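Local coordinates for kelch domain-containing protein (Colletotrichum graminicola M1.001, PDB 5C86) that probably oxidises alcohols at a mononuclear copper centre, as a fungal alcohol oxidase related to galactose oxidase and glyoxal oxidase, here without its metal, at residues M169-W182 against I236-Y248. Numbering follows the deposited sequence.
Sequences MQRGMFPDSHAWLW and IFTYGGGKGYTGY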
ATOM      1  N   MET A 169     -15.354  13.403  -5.663  1.00 16.51           N
ATOM      2  CA  MET A 169     -15.131  13.689  -7.076  1.00 18.65           C
ATOM      3  C   MET A 169     -16.408  14.258  -7.723  1.00 17.65           C
ATOM      4  O   MET A 169     -17.504  14.087  -7.212  1.00 18.44           O
ATOM      5  CB  MET A 169     -14.819  12.400  -7.822  1.00 21.80           C
ATOM      6  CG  MET A 169     -13.627  11.671  -7.243  1.00 20.89           C
ATOM      7  SD  MET A 169     -12.532  11.117  -8.515  1.00 17.81           S
ATOM      8  CE  MET A 169     -13.552  10.614  -9.909  1.00 18.14           C
ATOM      9  N   GLN A 170     -16.218  14.837  -8.900  1.00 19.31           N
ATOM     10  CA  GLN A 170     -17.326  15.508  -9.592  1.00 20.82           C
ATOM     11  C   GLN A 170     -18.329  14.520 -10.187  1.00 23.76           C
ATOM     12  O   GLN A 170     -19.489  14.837 -10.250  1.00 26.09           O
ATOM     13  CB  GLN A 170     -16.747  16.425 -10.694  1.00 23.80           C
ATOM     14  CG  GLN A 170     -16.082  17.720 -10.276  0.75 28.58           C
ATOM     15  CD  GLN A 170     -15.788  18.677 -11.447  0.60 30.70           C
ATOM     16  OE1 GLN A 170     -16.394  18.593 -12.515  0.60 30.88           O
ATOM     17  NE2 GLN A 170     -14.854  19.588 -11.237  0.50 32.77           N
ATOM     18  N   ARG A 171     -17.901  13.334 -10.593  1.00 20.92           N
ATOM     19  CA  ARG A 171     -18.675  12.411 -11.408  1.00 22.66           C
ATOM     20  C   ARG A 171     -18.490  10.976 -10.935  1.00 23.17           C
ATOM     21  O   ARG A 171     -17.445  10.617 -10.341  1.00 19.79           O
ATOM     22  CB  ARG A 171     -18.161  12.396 -12.880  1.00 23.80           C
ATOM     23  CG  ARG A 171     -18.066  13.761 -13.549  1.00 28.03           C
ATOM     24  CD  ARG A 171     -17.276  13.615 -14.861  1.00 28.45           C
ATOM     25  NE  ARG A 171     -16.864  14.842 -15.532  1.00 34.64           N
ATOM     26  CZ  ARG A 171     -15.840  15.639 -15.197  1.00 38.29           C
ATOM     27  NH1 ARG A 171     -15.032  15.434 -14.142  1.00 34.95           N
ATOM     28  NH2 ARG A 171     -15.620  16.696 -15.968  1.00 45.07           N
ATOM     29  N   GLY A 172     -19.431  10.150 -11.349  1.00 22.03           N
ATOM     30  CA  GLY A 172     -19.288   8.702 -11.365  1.00 21.05           C
ATOM     31  C   GLY A 172     -19.668   8.062 -10.038  1.00 18.17           C
ATOM     32  O   GLY A 172     -20.055   8.717  -9.059  1.00 19.03           O
ATOM     33  N   MET A 173     -19.546   6.747 -10.064  0.58 18.22           N
ATOM     34  CA  MET A 173     -19.818   5.873  -8.912  0.58 16.91           C
ATOM     35  C   MET A 173     -18.815   6.053  -7.808  0.58 16.65           C
ATOM     36  O   MET A 173     -17.660   6.410  -8.042  0.58 14.17           O
ATOM     37  CB  MET A 173     -19.759   4.395  -9.337  0.58 18.31           C
ATOM     38  CG  MET A 173     -20.772   4.122 -10.389  0.58 18.25           C
ATOM     39  SD  MET A 173     -20.200   2.823 -11.467  0.58 20.82           S
ATOM     40  CE  MET A 173     -19.529   1.571 -10.340  0.58 19.32           C
ATOM     41  N   PHE A 174     -19.278   5.801  -6.595  1.00 15.90           N
ATOM     42  CA  PHE A 174     -18.447   5.820  -5.381  1.00 15.75           C
ATOM     43  C   PHE A 174     -17.503   7.027  -5.372  1.00 17.21           C
ATOM     44  O   PHE A 174     -16.282   6.856  -5.161  1.00 14.83           O
ATOM     45  CB  PHE A 174     -17.655   4.515  -5.277  1.00 17.03           C
ATOM     46  CG  PHE A 174     -18.519   3.266  -5.473  1.00 15.85           C
ATOM     47  CD1 PHE A 174     -19.703   3.123  -4.796  1.00 17.13           C
ATOM     48  CD2 PHE A 174     -18.130   2.300  -6.360  1.00 18.48           C
ATOM     49  CE1 PHE A 174     -20.494   1.974  -5.013  1.00 18.40           C
ATOM     50  CE2 PHE A 174     -18.868   1.139  -6.531  1.00 19.84           C
ATOM     51  CZ  PHE A 174     -20.043   0.993  -5.859  1.00 17.96           C
ATOM     52  N   PRO A 175     -17.994   8.257  -5.635  1.00 15.13           N
ATOM     53  CA  PRO A 175     -17.103   9.366  -5.781  1.00 15.40           C
ATOM     54  C   PRO A 175     -16.343   9.828  -4.496  1.00 14.14           C
ATOM     55  O   PRO A 175     -15.409  10.680  -4.601  1.00 16.02           O
ATOM     56  CB  PRO A 175     -18.015  10.491  -6.361  1.00 15.69           C
ATOM     57  CG  PRO A 175     -19.318  10.200  -5.673  1.00 16.34           C
ATOM     58  CD  PRO A 175     -19.424   8.702  -5.751  1.00 15.14           C
ATOM     59  N   ASP A 176     -16.763   9.308  -3.357  1.00 14.38           N
ATOM     60  CA  ASP A 176     -16.152   9.553  -2.073  1.00 14.78           C
ATOM     61  C   ASP A 176     -15.187   8.452  -1.679  1.00 15.45           C
ATOM     62  O   ASP A 176     -14.753   8.418  -0.521  1.00 17.61           O
ATOM     63  CB  ASP A 176     -17.277   9.604  -1.050  1.00 16.16           C
ATOM     64  CG  ASP A 176     -18.088   8.291  -0.962  1.00 18.16           C
ATOM     65  OD1 ASP A 176     -18.014   7.336  -1.854  1.00 18.58           O
ATOM     66  OD2 ASP A 176     -18.898   8.207   0.027  1.00 23.21           O
ATOM     67  N   SER A 177     -14.850   7.538  -2.573  1.00 13.76           N
ATOM     68  CA  SER A 177     -14.180   6.289  -2.161  1.00 13.47           C
ATOM     69  C   SER A 177     -12.708   6.267  -2.645  1.00 11.53           C
ATOM     70  O   SER A 177     -12.309   7.078  -3.539  1.00 12.51           O
ATOM     71  CB  SER A 177     -14.954   5.127  -2.725  1.00 16.19           C
ATOM     72  OG  SER A 177     -16.259   5.186  -2.092  1.00 15.99           O
ATOM     73  N   HIS A 178     -11.937   5.328  -2.111  1.00 11.06           N
ATOM     74  CA  HIS A 178     -10.532   5.116  -2.457  1.00 10.77           C
ATOM     75  C   HIS A 178      -9.723   6.418  -2.380  1.00 10.58           C
ATOM     76  O   HIS A 178      -8.856   6.657  -3.231  1.00 11.77           O
ATOM     77  CB  HIS A 178     -10.358   4.466  -3.823  1.00 10.86           C
ATOM     78  CG  HIS A 178     -11.202   3.264  -4.044  1.00 10.98           C
ATOM     79  ND1 HIS A 178     -11.367   2.248  -3.146  1.00 12.16           N
ATOM     80  CD2 HIS A 178     -11.954   2.958  -5.111  1.00 12.58           C
ATOM     81  CE1 HIS A 178     -12.111   1.310  -3.692  1.00 13.27           C
ATOM     82  NE2 HIS A 178     -12.539   1.740  -4.860  1.00 12.66           N
ATOM     83  N   ALA A 179      -9.963   7.231  -1.374  1.00 11.54           N
ATOM     84  CA  ALA A 179      -9.141   8.428  -1.209  1.00 10.55           C
ATOM     85  C   ALA A 179      -7.639   8.101  -1.097  1.00 11.05           C
ATOM     86  O   ALA A 179      -7.240   7.041  -0.508  1.00 12.04           O
ATOM     87  CB  ALA A 179      -9.575   9.207   0.003  1.00 13.76           C
ATOM     88  N   TRP A 180      -6.820   8.986  -1.662  1.00 10.72           N
ATOM     89  CA  TRP A 180      -5.355   8.838  -1.625  1.00 10.87           C
ATOM     90  C   TRP A 180      -4.868   9.455  -0.272  1.00 12.17           C
ATOM     91  O   TRP A 180      -4.355  10.538  -0.251  1.00 13.00           O
ATOM     92  CB  TRP A 180      -4.721   9.519  -2.801  1.00 11.28           C
ATOM     93  CG  TRP A 180      -5.145   9.119  -4.152  1.00 10.91           C
ATOM     94  CD1 TRP A 180      -6.073   8.185  -4.514  1.00 11.20           C
ATOM     95  CD2 TRP A 180      -4.744   9.744  -5.341  1.00 10.99           C
ATOM     96  NE1 TRP A 180      -6.206   8.119  -5.867  1.00 11.03           N
ATOM     97  CE2 TRP A 180      -5.412   9.106  -6.425  1.00 11.59           C
ATOM     98  CE3 TRP A 180      -3.840  10.769  -5.634  1.00 11.33           C
ATOM     99  CZ2 TRP A 180      -5.169   9.461  -7.764  1.00 11.30           C
ATOM    100  CZ3 TRP A 180      -3.616  11.107  -6.948  1.00 11.48           C
ATOM    101  CH2 TRP A 180      -4.268  10.498  -7.992  1.00 11.82           C
ATOM    102  N   LEU A 181      -5.033   8.750   0.810  1.00 11.69           N
ATOM    103  CA  LEU A 181      -4.704   9.260   2.152  1.00 12.09           C
ATOM    104  C   LEU A 181      -3.234   9.029   2.520  1.00 12.41           C
ATOM    105  O   LEU A 181      -2.672   7.916   2.361  1.00 12.75           O
ATOM    106  CB  LEU A 181      -5.521   8.588   3.171  1.00 12.54           C
ATOM    107  CG  LEU A 181      -7.064   8.658   3.065  1.00 13.21           C
ATOM    108  CD1 LEU A 181      -7.718   7.986   4.245  1.00 14.09           C
ATOM    109  CD2 LEU A 181      -7.507  10.097   2.944  1.00 13.97           C
ATOM    110  N   TRP A 182      -2.596  10.116   2.923  1.00 10.14           N
ATOM    111  CA  TRP A 182      -1.193  10.076   3.366  1.00 10.45           C
ATOM    112  C   TRP A 182      -1.076  10.723   4.734  1.00 11.95           C
ATOM    113  O   TRP A 182      -1.195  11.938   4.795  1.00 12.66           O
ATOM    114  CB  TRP A 182      -0.262  10.707   2.313  1.00 11.62           C
ATOM    115  CG  TRP A 182      -0.200   9.867   1.125  1.00 11.47           C
ATOM    116  CD1 TRP A 182      -0.841  10.033  -0.060  1.00 13.04           C
ATOM    117  CD2 TRP A 182       0.425   8.583   1.068  1.00 10.75           C
ATOM    118  NE1 TRP A 182      -0.632   8.940  -0.871  1.00 12.84           N
ATOM    119  CE2 TRP A 182       0.150   8.038  -0.215  1.00 12.40           C
ATOM    120  CE3 TRP A 182       1.144   7.844   1.977  1.00 11.24           C
ATOM    121  CZ2 TRP A 182       0.550   6.768  -0.561  1.00 12.41           C
ATOM    122  CZ3 TRP A 182       1.558   6.610   1.646  1.00 12.57           C
ATOM    123  CH2 TRP A 182       1.242   6.066   0.373  1.00 11.46           C
ATOM    124  N   ILE A 236       5.487  12.505  -2.702  1.00 11.47           N
ATOM    125  CA  ILE A 236       4.464  11.532  -3.141  1.00 10.67           C
ATOM    126  C   ILE A 236       4.376  11.500  -4.662  1.00 11.89           C
ATOM    127  O   ILE A 236       4.228  12.561  -5.282  1.00 12.34           O
ATOM    128  CB  ILE A 236       3.133  11.830  -2.516  1.00 12.20           C
ATOM    129  CG1 ILE A 236       3.253  11.932  -0.995  1.00 12.09           C
ATOM    130  CG2 ILE A 236       2.073  10.823  -2.957  1.00 13.36           C
ATOM    131  CD1 ILE A 236       2.022  12.450  -0.367  1.00 14.61           C
ATOM    132  N   PHE A 237       4.426  10.322  -5.268  1.00 11.23           N
ATOM    133  CA  PHE A 237       4.253  10.176  -6.697  1.00 10.95           C
ATOM    134  C   PHE A 237       2.812   9.806  -6.935  1.00 11.03           C
ATOM    135  O   PHE A 237       2.224   8.998  -6.162  1.00 11.46           O
ATOM    136  CB  PHE A 237       5.110   9.005  -7.165  1.00 10.96           C
ATOM    137  CG  PHE A 237       4.796   8.470  -8.529  1.00 11.47           C
ATOM    138  CD1 PHE A 237       5.200   9.152  -9.679  1.00 12.84           C
ATOM    139  CD2 PHE A 237       4.210   7.248  -8.665  1.00 12.64           C
ATOM    140  CE1 PHE A 237       4.975   8.666 -10.916  1.00 14.29           C
ATOM    141  CE2 PHE A 237       3.977   6.730  -9.948  1.00 12.65           C
ATOM    142  CZ  PHE A 237       4.413   7.401 -11.073  1.00 12.51           C
ATOM    143  N   THR A 238       2.213  10.367  -7.978  1.00 10.71           N
ATOM    144  CA  THR A 238       0.814  10.042  -8.368  1.00 10.95           C
ATOM    145  C   THR A 238       0.730   9.708  -9.779  1.00 10.60           C
ATOM    146  O   THR A 238       1.508  10.246 -10.590  1.00 11.44           O
ATOM    147  CB  THR A 238      -0.169  11.181  -8.085  1.00 12.30           C
ATOM    148  OG1 THR A 238       0.038  12.280  -9.030  1.00 13.97           O
ATOM    149  CG2 THR A 238      -0.066  11.662  -6.621  1.00 12.94           C
ATOM    150  N   TYR A 239      -0.176   8.786 -10.200  1.00 10.78           N
ATOM    151  CA  TYR A 239      -0.221   8.337 -11.588  1.00 10.38           C
ATOM    152  C   TYR A 239      -1.633   7.936 -11.971  1.00 10.50           C
ATOM    153  O   TYR A 239      -2.244   7.131 -11.292  1.00 11.69           O
ATOM    154  CB  TYR A 239       0.690   7.109 -11.844  1.00 11.22           C
ATOM    155  CG  TYR A 239       0.845   6.772 -13.310  1.00 11.68           C
ATOM    156  CD1 TYR A 239       1.729   7.514 -14.062  1.00 12.90           C
ATOM    157  CD2 TYR A 239       0.100   5.821 -13.934  1.00 12.79           C
ATOM    158  CE1 TYR A 239       1.898   7.304 -15.401  1.00 13.02           C
ATOM    159  CE2 TYR A 239       0.242   5.586 -15.286  1.00 12.85           C
ATOM    160  CZ  TYR A 239       1.192   6.320 -15.989  1.00 14.12           C
ATOM    161  OH  TYR A 239       1.401   6.103 -17.357  1.00 14.32           O
ATOM    162  N   GLY A 240      -2.042   8.350 -13.155  1.00 10.26           N
ATOM    163  CA  GLY A 240      -3.189   7.748 -13.830  1.00 10.70           C
ATOM    164  C   GLY A 240      -4.536   7.985 -13.205  1.00 12.20           C
ATOM    165  O   GLY A 240      -4.766   8.957 -12.493  1.00 13.21           O
ATOM    166  N   GLY A 241      -5.425   7.002 -13.424  1.00 10.71           N
ATOM    167  CA  GLY A 241      -6.801   7.144 -12.974  1.00 11.82           C
ATOM    168  C   GLY A 241      -7.740   7.746 -14.026  1.00 12.65           C
ATOM    169  O   GLY A 241      -7.346   8.165 -15.112  1.00 14.88           O
ATOM    170  N   GLY A 242      -8.988   7.844 -13.661  1.00 12.71           N
ATOM    171  CA  GLY A 242     -10.022   8.319 -14.587  1.00 14.06           C
ATOM    172  C   GLY A 242     -10.969   9.325 -13.977  1.00 13.38           C
ATOM    173  O   GLY A 242     -11.205   9.363 -12.764  1.00 13.12           O
ATOM    174  N   LYS A 243     -11.667  10.102 -14.836  1.00 14.01           N
ATOM    175  CA  LYS A 243     -12.620  11.119 -14.341  1.00 15.33           C
ATOM    176  C   LYS A 243     -13.864  10.566 -13.697  1.00 13.73           C
ATOM    177  O   LYS A 243     -14.575  11.266 -13.013  1.00 15.58           O
ATOM    178  CB  LYS A 243     -13.026  12.060 -15.477  1.00 19.02           C
ATOM    179  CG  LYS A 243     -11.991  12.986 -15.967  1.00 21.73           C
ATOM    180  CD  LYS A 243     -12.582  13.888 -17.088  0.80 23.65           C
ATOM    181  CE  LYS A 243     -12.514  13.216 -18.433  0.70 25.56           C
ATOM    182  NZ  LYS A 243     -13.243  14.076 -19.415  0.55 29.26           N
ATOM    183  N   GLY A 244     -14.077   9.262 -13.813  1.00 12.48           N
ATOM    184  CA  GLY A 244     -15.059   8.529 -13.087  1.00 13.67           C
ATOM    185  C   GLY A 244     -14.588   7.140 -12.780  1.00 13.84           C
ATOM    186  O   GLY A 244     -13.636   6.677 -13.385  1.00 15.27           O
ATOM    187  N   TYR A 245     -15.311   6.478 -11.908  1.00 13.51           N
ATOM    188  CA  TYR A 245     -14.982   5.076 -11.546  1.00 14.93           C
ATOM    189  C   TYR A 245     -14.942   4.176 -12.759  1.00 14.11           C
ATOM    190  O   TYR A 245     -14.086   3.297 -12.898  1.00 14.39           O
ATOM    191  CB  TYR A 245     -15.946   4.566 -10.470  1.00 14.32           C
ATOM    192  CG  TYR A 245     -15.416   3.497  -9.559  1.00 14.96           C
ATOM    193  CD1 TYR A 245     -15.240   2.169  -9.968  1.00 15.47           C
ATOM    194  CD2 TYR A 245     -15.082   3.793  -8.281  1.00 13.65           C
ATOM    195  CE1 TYR A 245     -14.682   1.234  -9.092  1.00 16.01           C
ATOM    196  CE2 TYR A 245     -14.576   2.893  -7.401  1.00 14.05           C
ATOM    197  CZ  TYR A 245     -14.349   1.603  -7.788  1.00 13.44           C
ATOM    198  OH  TYR A 245     -13.832   0.660  -6.950  1.00 13.49           O
ATOM    199  N   THR A 246     -15.897   4.390 -13.676  1.00 14.51           N
ATOM    200  CA  THR A 246     -15.956   3.667 -14.927  1.00 13.58           C
ATOM    201  C   THR A 246     -16.397   4.607 -16.006  1.00 14.73           C
ATOM    202  O   THR A 246     -16.888   5.729 -15.770  1.00 15.21           O
ATOM    203  CB  THR A 246     -16.974   2.491 -14.906  1.00 14.47           C
ATOM    204  OG1 THR A 246     -18.290   3.018 -14.700  1.00 15.39           O
ATOM    205  CG2 THR A 246     -16.648   1.491 -13.851  1.00 14.88           C
ATOM    206  N   GLY A 247     -16.202   4.134 -17.189  1.00 14.32           N
ATOM    207  CA  GLY A 247     -16.760   4.799 -18.369  1.00 16.48           C
ATOM    208  C   GLY A 247     -15.876   5.777 -19.108  1.00 17.43           C
ATOM    209  O   GLY A 247     -16.240   6.232 -20.208  1.00 18.55           O
ATOM    210  N   TYR A 248     -14.733   6.109 -18.558  1.00 16.02           N
ATOM    211  CA  TYR A 248     -13.789   7.009 -19.196  1.00 15.68           C
ATOM    212  C   TYR A 248     -12.487   6.319 -19.475  1.00 15.61           C
ATOM    213  O   TYR A 248     -12.143   5.328 -18.861  1.00 14.86           O
ATOM    214  CB  TYR A 248     -13.480   8.141 -18.235  1.00 17.35           C
ATOM    215  CG  TYR A 248     -14.650   9.032 -17.946  1.00 20.58           C
ATOM    216  CD1 TYR A 248     -14.924  10.105 -18.796  1.00 24.29           C
ATOM    217  CD2 TYR A 248     -15.492   8.772 -16.924  1.00 22.81           C
ATOM    218  CE1 TYR A 248     -16.016  10.929 -18.550  1.00 25.30           C
ATOM    219  CE2 TYR A 248     -16.573   9.595 -16.646  1.00 24.96           C
ATOM    220  CZ  TYR A 248     -16.829  10.640 -17.491  1.00 26.82           C
ATOM    221  OH  TYR A 248     -17.899  11.438 -17.226  1.00 37.32           O
TER
HETATM  222  O   HOH W   1     -16.307   8.195  -9.650  1.00 16.91           O
HETATM  223  O   HOH W   2     -14.992  13.588 -12.159  1.00 24.70           O
HETATM  224  O   HOH W   3     -18.763   5.489 -12.768  1.00 19.74           O
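Tyr245 meets three residues of the loop that precedes strand 181-183 at once. Its OH lies 2.7 Å from His178 NE2, at the edge of the imidazole, in a hydrogen bond that either could donate, with the two ring planes turned 42° apart. Over one face of the phenol ring comes the edge of Phe174, CD2 lying 3.8 Å from Tyr245 CE2, an edge-to-face pair with planes at 83°. Near the backbone, Met173 O packs on Tyr245 CB. With CG anti to the backbone N (chi1 -152°), the tyrosine reaches away from its own loop to the histidine.

Three waters stitch the loops together. Water 1 donates to Arg171 O and Met173 O and weakly accepts from Tyr245 N; water 2 accepts from Arg171 NH1 and donates to Lys243 O; water 3 takes the amides of Met173 and Thr246. Side by side with Arg171, Lys243 lays CD over one guanidinium face, offset toward its rim.

Deeper in, neighbouring propeller blades meet by apolar contact: Trp180 CZ3 touches Thr238 CG2 at 3.6 Å, and Ile236 CG2 sits over the five-membered ring of Trp182, whose NE1 hydrogen-bonds to Ser226 OG.

Tyr120, a copper ligand, contacts Phe174, His178 and Tyr245, while Tyr334 OH is also hydrogen-bonded to Tyr245 OH. The three-ring cluster, with His178's backbone bond to Tyr120, is consistent with a second shell that helps position this ligand.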